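Local coordinates for protein CptN Toxin (Eubacterium rectale DSM 17629, PDB 4RMO) that acts as the toxin of a type III toxin-antitoxin system, probably an endoribonuclease kept in check by binding its RNA pseudoknot antitoxin, at residues A[15-20]-A[150-155]; A[21-26]-A[86-91]; A[59-64]-A[74-79]. All coordinates share one frame; numbering follows the deposited sequence.

Interaction 1: residues A[15-20]-A[150-155]; sequences SDMSDP and YERLQQ. With nucleotides of chain B.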
loop_
_atom_site.group_PDB
_atom_site.type_symbol
_atom_site.label_atom_id
_atom_site.label_comp_id
_atom_site.label_asym_id
_atom_site.label_seq_id
_atom_site.Cartn_x
_atom_site.Cartn_y
_atom_site.Cartn_z
ATOM N N SER A 15 21.162 16.046 31.394
ATOM C CA SER A 15 21.992 16.116 32.617
ATOM C C SER A 15 21.650 14.946 33.556
ATOM O O SER A 15 22.556 14.302 34.037
ATOM C CB SER A 15 21.867 17.495 33.309
ATOM O OG SER A 15 20.519 17.752 33.686
ATOM N N ASP A 16 20.379 14.547 33.676
ATOM C CA ASP A 16 20.060 13.306 34.436
ATOM C C ASP A 16 20.710 12.065 33.865
ATOM O O ASP A 16 21.309 11.304 34.609
ATOM C CB ASP A 16 18.554 13.029 34.489
ATOM C CG ASP A 16 17.811 13.936 35.465
ATOM O OD1 ASP A 16 18.464 14.728 36.175
ATOM O OD2 ASP A 16 16.564 13.834 35.500
HETATM N N MSE A 17 20.650 11.843 32.545
HETATM C CA MSE A 17 21.201 10.582 31.988
HETATM C C MSE A 17 22.693 10.636 31.840
HETATM O O MSE A 17 23.355 9.582 31.761
HETATM C CB MSE A 17 20.606 10.236 30.613
HETATM C CG MSE A 17 19.097 10.125 30.622
HETATM SE SE MSE A 17 18.551 9.043 31.952
HETATM C CE MSE A 17 16.803 9.529 32.079
ATOM N N SER A 18 23.239 11.832 31.641
ATOM C CA SER A 18 24.686 11.969 31.588
ATOM C C SER A 18 25.344 10.969 30.613
ATOM O O SER A 18 26.326 10.298 30.956
ATOM C CB SER A 18 25.236 11.780 33.016
ATOM O OG SER A 18 26.576 12.166 33.082
ATOM N N ASP A 19 24.822 10.879 29.384
ATOM C CA ASP A 19 25.385 9.951 28.386
ATOM C C ASP A 19 26.143 10.724 27.359
ATOM O O ASP A 19 25.563 11.483 26.594
ATOM C CB ASP A 19 24.276 9.169 27.735
ATOM C CG ASP A 19 24.775 8.047 26.832
ATOM O OD1 ASP A 19 25.776 8.210 26.095
ATOM O OD2 ASP A 19 24.135 6.987 26.849
ATOM N N PRO A 20 27.454 10.528 27.298
ATOM C CA PRO A 20 28.241 11.344 26.378
ATOM C C PRO A 20 28.006 11.034 24.915
ATOM O O PRO A 20 28.560 11.734 24.052
ATOM C CB PRO A 20 29.696 10.996 26.750
ATOM C CG PRO A 20 29.601 9.604 27.307
ATOM C CD PRO A 20 28.280 9.540 28.015
ATOM N N TYR A 150 16.717 3.315 29.575
ATOM C CA TYR A 150 15.451 2.604 29.647
ATOM C C TYR A 150 15.158 2.109 31.074
ATOM O O TYR A 150 14.068 2.314 31.590
ATOM C CB TYR A 150 15.499 1.422 28.687
ATOM C CG TYR A 150 14.225 0.659 28.452
ATOM C CD1 TYR A 150 13.111 1.277 27.921
ATOM C CD2 TYR A 150 14.169 -0.723 28.644
ATOM C CE1 TYR A 150 11.962 0.563 27.643
ATOM C CE2 TYR A 150 13.029 -1.456 28.358
ATOM C CZ TYR A 150 11.929 -0.806 27.865
ATOM O OH TYR A 150 10.789 -1.501 27.575
ATOM N N GLU A 151 16.153 1.512 31.719
ATOM C CA GLU A 151 15.977 1.032 33.125
ATOM C C GLU A 151 15.757 2.187 34.079
ATOM O O GLU A 151 14.882 2.124 34.924
ATOM C CB GLU A 151 17.188 0.186 33.564
ATOM C CG GLU A 151 17.263 -1.098 32.730
ATOM C CD GLU A 151 18.481 -1.948 33.010
ATOM O OE1 GLU A 151 19.413 -1.466 33.697
ATOM O OE2 GLU A 151 18.508 -3.094 32.532
ATOM N N ARG A 152 16.506 3.278 33.913
ATOM C CA ARG A 152 16.279 4.442 34.776
ATOM C C ARG A 152 14.857 4.947 34.659
ATOM O O ARG A 152 14.243 5.306 35.673
ATOM C CB ARG A 152 17.262 5.553 34.464
ATOM C CG ARG A 152 17.349 6.658 35.506
ATOM C CD ARG A 152 18.798 7.089 35.767
ATOM N NE ARG A 152 19.096 8.461 36.224
ATOM C CZ ARG A 152 18.266 9.318 36.817
ATOM N NH1 ARG A 152 17.004 9.018 37.095
ATOM N NH2 ARG A 152 18.729 10.501 37.137
ATOM N N LEU A 153 14.308 4.929 33.440
ATOM C CA LEU A 153 12.938 5.425 33.228
ATOM C C LEU A 153 11.912 4.544 33.925
ATOM O O LEU A 153 10.938 5.047 34.448
ATOM C CB LEU A 153 12.594 5.567 31.732
ATOM C CG LEU A 153 13.431 6.599 30.957
ATOM C CD1 LEU A 153 13.180 6.455 29.473
ATOM C CD2 LEU A 153 13.128 8.022 31.431
ATOM N N GLN A 154 12.125 3.241 33.945
ATOM C CA GLN A 154 11.245 2.340 34.726
ATOM C C GLN A 154 11.281 2.864 36.203
ATOM O O GLN A 154 12.263 2.584 36.886
ATOM C CB GLN A 154 11.769 0.896 34.575
ATOM C CG GLN A 154 11.617 0.372 33.135
ATOM C CD GLN A 154 12.419 -0.832 32.638
ATOM O OE1 GLN A 154 12.993 -0.667 31.588
ATOM N NE2 GLN A 154 12.409 -2.016 33.266
ATOM N N GLN A 155 10.249 3.619 36.671
ATOM C CA GLN A 155 10.565 4.886 37.510
ATOM C C GLN A 155 11.282 4.581 38.798
ATOM O O GLN A 155 12.463 4.271 38.744
ATOM C CB GLN A 155 9.472 6.001 37.721
ATOM C CG GLN A 155 8.350 6.116 36.704
ATOM C CD GLN A 155 7.025 5.590 37.264
ATOM O OE1 GLN A 155 6.153 6.350 37.733
ATOM N NE2 GLN A 155 6.893 4.282 37.281
ATOM O "O5'" A B 1 25.271 17.686 16.327
ATOM C "C5'" A B 1 25.953 18.913 15.916
ATOM C "C4'" A B 1 27.396 18.945 16.361
ATOM O "O4'" A B 1 27.478 18.994 17.806
ATOM C "C3'" A B 1 28.260 17.748 15.981
ATOM O "O3'" A B 1 28.734 17.888 14.655
ATOM C "C2'" A B 1 29.371 17.830 17.009
ATOM O "O2'" A B 1 30.302 18.835 16.695
ATOM C "C1'" A B 1 28.590 18.237 18.255
ATOM N N9 A B 1 28.083 17.116 19.034
ATOM C C8 A B 1 26.779 16.708 19.163
ATOM N N7 A B 1 26.622 15.674 19.957
ATOM C C5 A B 1 27.903 15.401 20.404
ATOM C C6 A B 1 28.416 14.405 21.253
ATOM N N6 A B 1 27.667 13.487 21.852
ATOM N N1 A B 1 29.748 14.402 21.483
ATOM C C2 A B 1 30.505 15.330 20.876
ATOM N N3 A B 1 30.143 16.297 20.037
ATOM C C4 A B 1 28.816 16.280 19.839
#

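Interaction 2: residues A[21-26]-A[86-91]; sequences YLKGNK and AFLIQD. With nucleotides of chain B.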
loop_
_atom_site.group_PDB
_atom_site.type_symbol
_atom_site.label_atom_id
_atom_site.label_comp_id
_atom_site.label_asym_id
_atom_site.label_seq_id
_atom_site.Cartn_x
_atom_site.Cartn_y
_atom_site.Cartn_z
ATOM N N TYR A 21 27.244 9.981 24.598
ATOM C CA TYR A 21 27.068 9.631 23.182
ATOM C C TYR A 21 25.698 10.008 22.589
ATOM O O TYR A 21 25.529 9.942 21.366
ATOM C CB TYR A 21 27.420 8.177 22.931
ATOM C CG TYR A 21 28.825 7.806 23.366
ATOM C CD1 TYR A 21 29.906 8.644 23.122
ATOM C CD2 TYR A 21 29.084 6.577 23.986
ATOM C CE1 TYR A 21 31.202 8.305 23.497
ATOM C CE2 TYR A 21 30.376 6.221 24.365
ATOM C CZ TYR A 21 31.431 7.102 24.103
ATOM O OH TYR A 21 32.700 6.797 24.483
ATOM N N LEU A 22 24.756 10.448 23.421
ATOM C CA LEU A 22 23.514 11.005 22.892
ATOM C C LEU A 22 23.868 12.213 22.079
ATOM O O LEU A 22 24.837 12.933 22.400
ATOM C CB LEU A 22 22.563 11.408 24.021
ATOM C CG LEU A 22 21.918 10.260 24.817
ATOM C CD1 LEU A 22 21.261 10.853 26.054
ATOM C CD2 LEU A 22 20.936 9.505 23.949
ATOM N N LYS A 23 23.104 12.481 21.033
ATOM C CA LYS A 23 23.326 13.728 20.275
ATOM C C LYS A 23 22.997 14.925 21.185
ATOM O O LYS A 23 21.925 15.003 21.779
ATOM C CB LYS A 23 22.446 13.782 19.046
ATOM C CG LYS A 23 22.937 12.983 17.857
ATOM C CD LYS A 23 24.370 13.051 17.478
ATOM C CE LYS A 23 24.545 14.051 16.431
ATOM N NZ LYS A 23 25.891 13.968 15.871
ATOM N N GLY A 24 23.901 15.877 21.241
ATOM C CA GLY A 24 23.747 17.033 22.165
ATOM C C GLY A 24 22.473 17.811 21.881
ATOM O O GLY A 24 22.181 18.140 20.710
ATOM N N ASN A 25 21.777 18.192 22.940
ATOM C CA ASN A 25 20.525 18.877 22.814
ATOM C C ASN A 25 20.640 20.333 22.377
ATOM O O ASN A 25 19.629 20.986 22.059
ATOM C CB ASN A 25 19.817 18.806 24.181
ATOM C CG ASN A 25 18.348 18.945 24.085
ATOM O OD1 ASN A 25 17.687 19.560 24.959
ATOM N ND2 ASN A 25 17.800 18.395 23.054
ATOM N N LYS A 26 21.866 20.876 22.379
ATOM C CA LYS A 26 22.041 22.268 22.020
ATOM C C LYS A 26 21.060 23.188 22.789
ATOM O O LYS A 26 20.405 24.094 22.213
ATOM C CB LYS A 26 21.884 22.455 20.527
ATOM C CG LYS A 26 22.822 21.553 19.744
ATOM C CD LYS A 26 24.281 21.785 20.077
ATOM C CE LYS A 26 25.202 21.148 19.039
ATOM N NZ LYS A 26 26.603 21.075 19.521
ATOM N N ALA A 86 18.101 15.079 8.477
ATOM C CA ALA A 86 18.549 13.763 8.752
ATOM C C ALA A 86 18.023 13.243 10.093
ATOM O O ALA A 86 18.187 13.883 11.103
ATOM C CB ALA A 86 20.060 13.716 8.746
ATOM N N PHE A 87 17.388 12.075 10.056
ATOM C CA PHE A 87 16.860 11.389 11.202
ATOM C C PHE A 87 17.944 10.423 11.604
ATOM O O PHE A 87 18.251 9.515 10.835
ATOM C CB PHE A 87 15.622 10.610 10.837
ATOM C CG PHE A 87 14.380 11.451 10.669
ATOM C CD1 PHE A 87 14.246 12.338 9.595
ATOM C CD2 PHE A 87 13.314 11.292 11.521
ATOM C CE1 PHE A 87 13.093 13.056 9.427
ATOM C CE2 PHE A 87 12.156 12.002 11.359
ATOM C CZ PHE A 87 12.054 12.905 10.324
ATOM N N LEU A 88 18.572 10.651 12.755
ATOM C CA LEU A 88 19.677 9.809 13.177
ATOM C C LEU A 88 19.083 8.659 13.988
ATOM O O LEU A 88 19.141 8.618 15.214
ATOM C CB LEU A 88 20.728 10.558 13.948
ATOM C CG LEU A 88 21.313 11.850 13.355
ATOM C CD1 LEU A 88 22.637 12.246 14.022
ATOM C CD2 LEU A 88 21.436 11.838 11.875
ATOM N N ILE A 89 18.515 7.713 13.258
ATOM C CA ILE A 89 17.795 6.618 13.859
ATOM C C ILE A 89 18.788 5.789 14.694
ATOM O O ILE A 89 18.427 5.241 15.737
ATOM C CB ILE A 89 17.128 5.761 12.760
ATOM C CG1 ILE A 89 16.252 6.675 11.885
ATOM C CG2 ILE A 89 16.310 4.654 13.377
ATOM C CD1 ILE A 89 15.426 5.963 10.825
ATOM N N GLN A 90 20.024 5.690 14.201
ATOM C CA GLN A 90 21.139 5.115 14.953
ATOM C C GLN A 90 21.177 5.538 16.420
ATOM O O GLN A 90 21.559 4.754 17.277
ATOM C CB GLN A 90 22.464 5.516 14.289
ATOM C CG GLN A 90 22.635 7.019 14.137
ATOM C CD GLN A 90 23.903 7.394 13.439
ATOM O OE1 GLN A 90 24.394 6.671 12.572
ATOM N NE2 GLN A 90 24.428 8.586 13.766
ATOM N N ASP A 91 20.755 6.778 16.698
ATOM C CA ASP A 91 20.942 7.380 18.009
ATOM C C ASP A 91 19.634 7.558 18.727
ATOM O O ASP A 91 19.487 8.418 19.607
ATOM C CB ASP A 91 21.634 8.720 17.860
ATOM C CG ASP A 91 23.049 8.574 17.393
ATOM O OD1 ASP A 91 23.739 7.654 17.851
ATOM O OD2 ASP A 91 23.516 9.426 16.601
ATOM P P G B 3 33.220 12.812 13.079
ATOM O OP1 G B 3 34.385 12.854 12.219
ATOM O OP2 G B 3 31.874 13.120 12.497
ATOM O "O5'" G B 3 33.010 11.412 13.783
ATOM C "C5'" G B 3 34.031 10.816 14.589
ATOM C "C4'" G B 3 33.431 9.706 15.427
ATOM O "O4'" G B 3 32.414 10.280 16.297
ATOM C "C3'" G B 3 32.703 8.613 14.662
ATOM O "O3'" G B 3 33.580 7.559 14.264
ATOM C "C2'" G B 3 31.729 8.099 15.707
ATOM O "O2'" G B 3 32.298 7.169 16.603
ATOM C "C1'" G B 3 31.327 9.390 16.413
ATOM N N9 G B 3 30.149 10.017 15.816
ATOM C C8 G B 3 30.131 10.941 14.804
ATOM N N7 G B 3 28.925 11.272 14.433
ATOM C C5 G B 3 28.096 10.541 15.270
ATOM C C6 G B 3 26.690 10.491 15.343
ATOM O O6 G B 3 25.866 11.139 14.697
ATOM N N1 G B 3 26.257 9.612 16.333
ATOM C C2 G B 3 27.079 8.847 17.119
ATOM N N2 G B 3 26.474 8.031 17.991
ATOM N N3 G B 3 28.398 8.881 17.054
ATOM C C4 G B 3 28.835 9.756 16.124
ATOM O "O5'" A B 1 25.271 17.686 16.327
ATOM C "C5'" A B 1 25.953 18.913 15.916
ATOM C "C4'" A B 1 27.396 18.945 16.361
ATOM O "O4'" A B 1 27.478 18.994 17.806
ATOM C "C3'" A B 1 28.260 17.748 15.981
ATOM O "O3'" A B 1 28.734 17.888 14.655
ATOM C "C2'" A B 1 29.371 17.830 17.009
ATOM O "O2'" A B 1 30.302 18.835 16.695
ATOM C "C1'" A B 1 28.590 18.237 18.255
ATOM N N9 A B 1 28.083 17.116 19.034
ATOM C C8 A B 1 26.779 16.708 19.163
ATOM N N7 A B 1 26.622 15.674 19.957
ATOM C C5 A B 1 27.903 15.401 20.404
ATOM C C6 A B 1 28.416 14.405 21.253
ATOM N N6 A B 1 27.667 13.487 21.852
ATOM N N1 A B 1 29.748 14.402 21.483
ATOM C C2 A B 1 30.505 15.330 20.876
ATOM N N3 A B 1 30.143 16.297 20.037
ATOM C C4 A B 1 28.816 16.280 19.839
ATOM P P U B 4 34.043 7.382 12.735
ATOM O OP1 U B 4 35.429 6.885 12.804
ATOM O OP2 U B 4 33.714 8.613 11.974
ATOM O "O5'" U B 4 33.040 6.278 12.174
ATOM C "C5'" U B 4 32.976 4.975 12.779
ATOM C "C4'" U B 4 31.941 4.137 12.068
ATOM O "O4'" U B 4 30.613 4.629 12.433
ATOM C "C3'" U B 4 31.981 4.171 10.536
ATOM O "O3'" U B 4 31.386 2.999 9.982
ATOM C "C2'" U B 4 30.985 5.277 10.207
ATOM O "O2'" U B 4 30.428 5.247 8.909
ATOM C "C1'" U B 4 29.913 4.999 11.257
ATOM N N1 U B 4 29.067 6.143 11.574
ATOM C C2 U B 4 27.701 5.967 11.547
ATOM O O2 U B 4 27.178 4.904 11.287
ATOM N N3 U B 4 26.970 7.088 11.849
ATOM C C4 U B 4 27.463 8.342 12.157
ATOM O O4 U B 4 26.684 9.237 12.462
ATOM C C5 U B 4 28.890 8.436 12.167
ATOM C C6 U B 4 29.625 7.362 11.887
HETATM O O HOH W 1 20.875 10.919 20.656
#

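Interaction 3: residues A[59-64]-A[74-79]; sequences KIVSKR and IHIVKL. With nucleotides of chain B.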
loop_
_atom_site.group_PDB
_atom_site.type_symbol
_atom_site.label_atom_id
_atom_site.label_comp_id
_atom_site.label_asym_id
_atom_site.label_seq_id
_atom_site.Cartn_x
_atom_site.Cartn_y
_atom_site.Cartn_z
ATOM N N LYS A 59 26.720 11.030 3.074
ATOM C CA LYS A 59 27.865 10.136 2.866
ATOM C C LYS A 59 27.678 8.855 3.619
ATOM O O LYS A 59 28.042 7.785 3.139
ATOM C CB LYS A 59 29.177 10.773 3.254
ATOM C CG LYS A 59 29.577 11.900 2.308
ATOM C CD LYS A 59 30.886 12.627 2.666
ATOM C CE LYS A 59 31.024 13.819 1.704
ATOM N NZ LYS A 59 31.887 14.906 2.239
ATOM N N ILE A 60 27.055 8.930 4.772
ATOM C CA ILE A 60 26.859 7.716 5.548
ATOM C C ILE A 60 25.781 6.838 4.933
ATOM O O ILE A 60 25.974 5.632 4.791
ATOM C CB ILE A 60 26.560 8.049 7.006
ATOM C CG1 ILE A 60 27.863 8.572 7.628
ATOM C CG2 ILE A 60 26.050 6.827 7.728
ATOM C CD1 ILE A 60 27.681 9.242 8.939
ATOM N N VAL A 61 24.702 7.459 4.473
ATOM C CA VAL A 61 23.698 6.744 3.683
ATOM C C VAL A 61 24.297 6.045 2.432
ATOM O O VAL A 61 24.048 4.856 2.195
ATOM C CB VAL A 61 22.569 7.689 3.239
ATOM C CG1 VAL A 61 21.660 7.059 2.150
ATOM C CG2 VAL A 61 21.743 8.084 4.456
ATOM N N SER A 62 25.092 6.779 1.672
ATOM C CA SER A 62 25.698 6.259 0.437
ATOM C C SER A 62 26.700 5.089 0.665
ATOM O O SER A 62 26.916 4.293 -0.230
ATOM C CB SER A 62 26.275 7.401 -0.415
ATOM O OG SER A 62 27.448 7.896 0.174
ATOM N N LYS A 63 27.245 4.943 1.879
ATOM C CA LYS A 63 28.012 3.737 2.230
ATOM C C LYS A 63 27.204 2.465 2.008
ATOM O O LYS A 63 27.752 1.461 1.565
ATOM C CB LYS A 63 28.478 3.751 3.679
ATOM C CG LYS A 63 29.774 4.489 3.892
ATOM C CD LYS A 63 30.214 4.555 5.305
ATOM C CE LYS A 63 31.282 5.589 5.475
ATOM N NZ LYS A 63 32.132 5.247 6.625
ATOM N N ARG A 64 25.912 2.501 2.311
ATOM C CA ARG A 64 25.087 1.327 2.098
ATOM C C ARG A 64 24.434 1.298 0.734
ATOM O O ARG A 64 24.404 0.282 0.061
ATOM C CB ARG A 64 23.995 1.244 3.140
ATOM C CG ARG A 64 24.521 0.946 4.513
ATOM C CD ARG A 64 23.471 0.192 5.257
ATOM N NE ARG A 64 23.833 -1.204 5.277
ATOM C CZ ARG A 64 23.025 -2.243 5.238
ATOM N NH1 ARG A 64 21.734 -2.140 5.045
ATOM N NH2 ARG A 64 23.578 -3.412 5.382
ATOM N N ILE A 74 20.141 5.976 9.173
ATOM C CA ILE A 74 19.918 7.358 8.823
ATOM C C ILE A 74 18.922 7.443 7.702
ATOM O O ILE A 74 18.994 6.689 6.708
ATOM C CB ILE A 74 21.209 7.971 8.371
ATOM C CG1 ILE A 74 22.086 8.210 9.587
ATOM C CG2 ILE A 74 20.971 9.307 7.702
ATOM C CD1 ILE A 74 23.509 8.025 9.222
ATOM N N HIS A 75 17.971 8.345 7.850
ATOM C CA HIS A 75 16.984 8.601 6.800
ATOM C C HIS A 75 16.851 10.117 6.641
ATOM O O HIS A 75 16.690 10.863 7.623
ATOM C CB HIS A 75 15.665 7.979 7.203
ATOM C CG HIS A 75 14.611 8.067 6.149
ATOM N ND1 HIS A 75 14.607 7.268 5.025
ATOM C CD2 HIS A 75 13.519 8.846 6.051
ATOM C CE1 HIS A 75 13.578 7.582 4.262
ATOM N NE2 HIS A 75 12.903 8.543 4.862
ATOM N N ILE A 76 16.946 10.563 5.408
ATOM C CA ILE A 76 16.937 11.977 5.072
ATOM C C ILE A 76 15.674 12.260 4.301
ATOM O O ILE A 76 15.362 11.589 3.315
ATOM C CB ILE A 76 18.163 12.349 4.232
ATOM C CG1 ILE A 76 19.408 12.253 5.105
ATOM C CG2 ILE A 76 18.042 13.764 3.706
ATOM C CD1 ILE A 76 20.693 12.348 4.344
ATOM N N VAL A 77 14.909 13.214 4.778
ATOM C CA VAL A 77 13.702 13.597 4.108
ATOM C C VAL A 77 13.413 15.084 4.315
ATOM O O VAL A 77 13.824 15.700 5.308
ATOM C CB VAL A 77 12.527 12.723 4.593
ATOM C CG1 VAL A 77 12.161 13.023 6.028
ATOM C CG2 VAL A 77 11.304 12.897 3.700
ATOM N N LYS A 78 12.720 15.668 3.348
ATOM C CA LYS A 78 12.320 17.063 3.400
ATOM C C LYS A 78 11.139 17.146 4.340
ATOM O O LYS A 78 10.116 16.490 4.114
ATOM C CB LYS A 78 11.925 17.520 1.990
ATOM C CG LYS A 78 12.343 18.915 1.615
ATOM C CD LYS A 78 11.981 19.261 0.167
ATOM C CE LYS A 78 13.047 18.701 -0.758
ATOM N NZ LYS A 78 12.930 19.045 -2.199
ATOM N N LEU A 79 11.248 17.978 5.365
ATOM C CA LEU A 79 10.099 18.202 6.279
ATOM C C LEU A 79 9.152 19.254 5.711
ATOM O O LEU A 79 9.424 19.870 4.678
ATOM C CB LEU A 79 10.571 18.653 7.651
ATOM C CG LEU A 79 11.600 17.734 8.301
ATOM C CD1 LEU A 79 11.892 18.225 9.700
ATOM C CD2 LEU A 79 11.068 16.305 8.334
ATOM P P U B 6 27.934 -3.557 9.274
ATOM O OP1 U B 6 28.140 -4.952 8.832
ATOM O OP2 U B 6 28.052 -2.453 8.292
ATOM O "O5'" U B 6 26.520 -3.526 10.007
ATOM C "C5'" U B 6 26.212 -4.500 11.023
ATOM C "C4'" U B 6 24.922 -5.211 10.684
ATOM O "O4'" U B 6 23.842 -4.223 10.639
ATOM C "C3'" U B 6 24.869 -5.928 9.330
ATOM O "O3'" U B 6 23.967 -7.029 9.441
ATOM C "C2'" U B 6 24.214 -4.879 8.441
ATOM O "O2'" U B 6 23.657 -5.410 7.261
ATOM C "C1'" U B 6 23.173 -4.304 9.403
ATOM N N1 U B 6 22.698 -2.964 9.031
ATOM C C2 U B 6 21.393 -2.833 8.602
ATOM O O2 U B 6 20.585 -3.741 8.660
ATOM N N3 U B 6 21.038 -1.567 8.213
ATOM C C4 U B 6 21.846 -0.452 8.163
ATOM O O4 U B 6 21.372 0.628 7.805
ATOM C C5 U B 6 23.190 -0.679 8.586
ATOM C C6 U B 6 23.563 -1.902 8.983
ATOM P P U B 4 34.043 7.382 12.735
ATOM O OP1 U B 4 35.429 6.885 12.804
ATOM O OP2 U B 4 33.714 8.613 11.974
ATOM O "O5'" U B 4 33.040 6.278 12.174
ATOM C "C5'" U B 4 32.976 4.975 12.779
ATOM C "C4'" U B 4 31.941 4.137 12.068
ATOM O "O4'" U B 4 30.613 4.629 12.433
ATOM C "C3'" U B 4 31.981 4.171 10.536
ATOM O "O3'" U B 4 31.386 2.999 9.982
ATOM C "C2'" U B 4 30.985 5.277 10.207
ATOM O "O2'" U B 4 30.428 5.247 8.909
ATOM C "C1'" U B 4 29.913 4.999 11.257
ATOM N N1 U B 4 29.067 6.143 11.574
ATOM C C2 U B 4 27.701 5.967 11.547
ATOM O O2 U B 4 27.178 4.904 11.287
ATOM N N3 U B 4 26.970 7.088 11.849
ATOM C C4 U B 4 27.463 8.342 12.157
ATOM O O4 U B 4 26.684 9.237 12.462
ATOM C C5 U B 4 28.890 8.436 12.167
ATOM C C6 U B 4 29.625 7.362 11.887
#

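Interaction 1: residues A[15-20]-A[150-155]
Asp16 and Arg152 meet where the last turns of helices 11-17 and 146-153 come together, and the touch is made at carbon rather than by a charged bond. Terminal nitrogen NH2 of Arg152 comes within 3.7 Å of CB of Asp16, the guanidinium approaching obliquely while the two side chains cross at about a right angle. Although the carboxylate and guanidinium planes differ by only 26°, OD2 of Asp16 stands well out of the guanidinium plane, 4.3 Å from NH2 of Arg152. No N-H is aimed at it, and the opposite charges probably attract each other weakly, without forming a salt bridge.

A long side chain suits position 152, since the nearest backbones, CA of Met17 and CA of Arg152, are 8.3 Å apart. With CG of Arg152 anti to its own N (chi1 -166°) and a bend one bond further on, the chain reaches helix 11-17, and its CD passes 4.3 Å from SE of Met17, a selenomethionine in this crystal. The bent, flexible Met17 side chain sets its methyl CE 4.0 Å from CD2 of Leu153, giving the contact its buried apolar side.

Further out, Asp16 OD2 has its polar partner in the hydroxyl of Tyr99, with which it makes a hydrogen bond. Leu153 rests on Ile44, Pro94 and Ser96 of the sheet. Beyond helix 11-17, Asp19 OD2 accepts from the backbone N of Asp145, and Pro20 O receives N6 of nucleotide A1 of chain B at 3.0 Å. The arrangement is helix-to-helix packing on the flank of an antiparallel sheet, joining the first and last helices of the chain beside a loop that binds the RNA.

Interaction 2: residues A[21-26]-A[86-91]
Lys23 and Leu88 make the apolar part of this buried contact. CE of Lys23 lies 3.6 Å from CD1 of Leu88, the two side chains crossing at about a right angle, and further back CG of Lys23 passes 3.8 Å from OD2 of Asp91. Bends at chi2 and chi3 turn the lysine over the leucine so that its methylenes pack while its ammonium goes on to the RNA.

The hydrogen bonds are mostly to bases of chain B. Asp91 grips the guanine of G3 with both oxygens: N1 of G3 donates to OD2 of Asp91 at 2.8 Å, almost straight at 175°, and N2 of G3 donates to OD1. Aspartate suits the place because its two acceptors match two neighbouring N-H groups. Lys23 NZ donates to O6 of the same guanine at 3.1 Å; it also bonds the hydroxyl of Tyr57 and makes a salt bridge to a phosphate of the RNA. Gln90 pairs with uracil U4 through both ends of its amide, OE1 accepting from N3 of U4 at 2.7 Å and NE2 giving to O4. A further bond, from NE2 of Gln90 to OD2 of Asp91 at 3.1 Å, arrives 52° out of the carboxylate plane and ties the two base-reading groups together. On the other segment the backbone reads adenine A1: Gly24 N gives to N7 and Leu22 O accepts from N6.

One water bridges the segments, accepting from Lys23 N at 2.7 Å and donating to Asp91 O.

The inverse gamma turn at Leu88 leads the chain on to Gln90 and Asp91. Donors and acceptors here match the Watson-Crick edges of guanine and uracil, which is consistent with recognition of base identity, added to the charge pairing of Lys23 with a phosphate.

Interaction 3: residues A[59-64]-A[74-79]
The carbonyl oxygen Lys59 O takes two donors: Lys63 N at 3.2 Å, the ordinary helical bond, and Ser62 OG at 3.0 Å. Both come from the same face of the carbonyl plane, the hydroxyl standing 36° above it. The short side chain of serine can fold back on helix 54-65 in this way and bond the carbonyl three residues earlier, a common arrangement for serine in helices.

The neighbouring face of the helix is apolar. CG2 of Val61 packs 3.6 Å from CG2 of Ile74, the two side chains crossing at an angle, and it lies 4.4 Å from CD1 of Ile76. Val61 has CG1 anti to the backbone N (chi1 167°), which leaves CG2 as the branch that meets the isoleucines. Ile60 also lies against Ile74, but the detail of that meeting is doubtful.

Helix 54-65 thus packs over the start of segment 74-79, which runs into strand 75-78 of the antiparallel sheet. Directions alternate along residues 74-76: Ile74 and Ile76 point to the helix, while His75 points away, to helix 116-134. Beta-branched aliphatic side chains suit an apolar seam between helix and strand, being compact and stiff.

Ile60, Lys63 and Arg64 also meet the RNA. Ile60 lays CD1 3.3 Å from C4 of U4 of chain B, a methyl against the uracil. Lys63, extended beyond CG, carries NZ to O2' of that nucleotide, a 2.8 Å hydrogen bond. Arg64 sets one face of its guanidinium against the base of U6 of chain B, whose C4 lies 3.2 Å above the guanidinium plane, while NH1 is bonded to the backbone O of Asn70.

Overall arrangement
Interaction 2 is the most buried, about 6 Å from the centre of the chain to its own centre, while interactions 1 and 3 lie on opposite sides of that centre, their own centres about 28 Å apart. Interactions 2 and 3 share the sheet: strands 84-87 and 75-78 are neighbours, with Phe87 N 2.8 Å from His75 O, a probable hydrogen bond. Interaction 1 joins two helices; its first segment adjoins 21-26 in sequence and shares the adenine of A1 with it. Chemistry follows position: loose charge and apolar touches at the flank, base-specific hydrogen bonds near the chain's centre, aliphatic packing in interaction 3. Residues 21-26, 86-91 and 59-64 bind chain B, whereas interaction 1 reaches it through Pro20.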